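Local coordinates for Exo-poly-alpha-D-galacturonosidase (Thermotoga maritima, PDB 3JUR), which probably hydrolyses polygalacturonate, the backbone of pectin, acting as a hyperthermoactive exopolygalacturonase that removes residues from the chain ends, at residues Arg36-Gly39 / Arg40-Cys43. Numbering follows the deposited sequence.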
loop_
_atom_site.group_PDB
_atom_site.type_symbol
_atom_site.label_atom_id
_atom_site.label_comp_id
_atom_site.label_asym_id
_atom_site.label_seq_id
_atom_site.Cartn_x
_atom_site.Cartn_y
_atom_site.Cartn_z
ATOM N N ARG D 36 26.560 -37.008 -45.375
ATOM C CA ARG D 36 25.194 -37.458 -45.592
ATOM C C ARG D 36 24.354 -37.072 -44.376
ATOM O O ARG D 36 24.777 -37.263 -43.231
ATOM C CB ARG D 36 25.162 -38.972 -45.806
ATOM C CG ARG D 36 23.968 -39.468 -46.615
ATOM C CD ARG D 36 24.371 -40.614 -47.541
ATOM N NE ARG D 36 25.404 -40.182 -48.479
ATOM C CZ ARG D 36 26.171 -40.991 -49.206
ATOM N NH1 ARG D 36 26.040 -42.312 -49.124
ATOM N NH2 ARG D 36 27.080 -40.468 -50.021
ATOM N N GLY D 37 23.172 -36.516 -44.630
ATOM C CA GLY D 37 22.265 -36.108 -43.564
ATOM C C GLY D 37 21.337 -37.220 -43.112
ATOM O O GLY D 37 20.200 -36.959 -42.715
ATOM N N ASP D 38 21.829 -38.457 -43.158
ATOM C CA ASP D 38 21.047 -39.640 -42.786
ATOM C C ASP D 38 21.085 -39.955 -41.282
ATOM O O ASP D 38 20.457 -40.915 -40.829
ATOM C CB ASP D 38 21.495 -40.870 -43.605
ATOM C CG ASP D 38 22.987 -41.187 -43.451
ATOM O OD1 ASP D 38 23.644 -40.659 -42.527
ATOM O OD2 ASP D 38 23.509 -41.981 -44.266
ATOM N N GLY D 39 21.825 -39.147 -40.520
ATOM C CA GLY D 39 21.994 -39.353 -39.078
ATOM C C GLY D 39 22.736 -40.636 -38.745
ATOM O O GLY D 39 22.528 -41.223 -37.680
ATOM N N ARG D 40 23.602 -41.071 -39.662
ATOM C CA ARG D 40 24.331 -42.337 -39.532
ATOM C C ARG D 40 25.782 -42.196 -39.992
ATOM O O ARG D 40 26.696 -42.711 -39.344
ATOM C CB ARG D 40 23.640 -43.447 -40.330
ATOM C CG ARG D 40 22.229 -43.796 -39.861
ATOM C CD ARG D 40 21.402 -44.418 -40.986
ATOM N NE ARG D 40 21.655 -45.848 -41.143
ATOM C CZ ARG D 40 22.429 -46.394 -42.083
ATOM N NH1 ARG D 40 23.053 -45.636 -42.980
ATOM N NH2 ARG D 40 22.581 -47.711 -42.126
ATOM N N THR D 41 25.982 -41.498 -41.108
ATOM C CA THR D 41 27.310 -41.289 -41.683
ATOM C C THR D 41 28.142 -40.349 -40.818
ATOM O O THR D 41 27.645 -39.318 -40.346
ATOM C CB THR D 41 27.213 -40.713 -43.114
ATOM O OG1 THR D 41 26.442 -41.599 -43.932
ATOM C CG2 THR D 41 28.596 -40.545 -43.736
ATOM N N ASP D 42 29.405 -40.713 -40.612
ATOM C CA ASP D 42 30.348 -39.857 -39.906
ATOM C C ASP D 42 30.800 -38.734 -40.832
ATOM O O ASP D 42 31.529 -38.971 -41.794
ATOM C CB ASP D 42 31.553 -40.663 -39.409
ATOM C CG ASP D 42 32.440 -39.872 -38.452
ATOM O OD1 ASP D 42 32.158 -38.681 -38.208
ATOM O OD2 ASP D 42 33.427 -40.448 -37.942
ATOM N N CYS D 43 30.353 -37.514 -40.538
ATOM C CA CYS D 43 30.682 -36.353 -41.361
ATOM C C CYS D 43 31.872 -35.559 -40.822
ATOM O O CYS D 43 32.127 -34.449 -41.288
ATOM C CB CYS D 43 29.463 -35.434 -41.516
ATOM S SG CYS D 43 27.940 -36.274 -42.003
HETATM O O HOH W 1 24.878 -38.188 -40.492
#
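Asp38 reaches forward over Gly39 to collect the backbone of Arg40 and Thr41 in an Asx turn, set in the loop between strand 27-29 and helix 44-57 at the N-terminal end of the right-handed parallel beta-helix of family 28 glycoside hydrolases. It illustrates how one carboxylate can organise a tight corner. Asp38 OD1 accepts from two amides: Arg40 N, 2.9 Å away, comes from above the carboxylate plane along a bent bond, whereas Thr41 N arrives on the syn side, only 20° out of that plane, and its N-H...O angle of 170° is almost straight. The second oxygen is used as well. Thr41 OG1 donates to the syn lone pair of Asp38 OD2 over 3.0 Å, so backbone and side chain of the threonine grip both oxygens, which should restrain rotation of the carboxylate. Two torsions make this possible: Asp38 CG stands between its own N and carbonyl carbon (chi1 57°), and Thr41 OG1 lies beside its own N, which aims amide and hydroxyl at the same group. Gly39, with positive phi, carries the chain round the bend.

Around this bonded centre the side chains make van der Waals and longer polar contacts. The Arg40 chain kinks at chi3 and presents a guanidinium edge to Asp38 OD2, its plane nearly perpendicular to the carboxylate; the resulting salt bridge is long, 3.9 Å from Arg40 NH1 to Asp38 OD2. Arg36 contributes CB, which packs against Thr41 OG1 at 3.5 Å, while its guanidinium heads away. A water bonded to Arg36 O also accepts a weak bond from Arg40 N, linking the two limbs of the turn. Backbone hydrogen bonds of Gly37 and Gly39 with Val68 join the loop to strand 68-75. At the far end Cys43, the N-cap residue of helix 44-57, directs its side chain toward residues 36-39, with Cys43 SG 3.5 Å from Arg36 O.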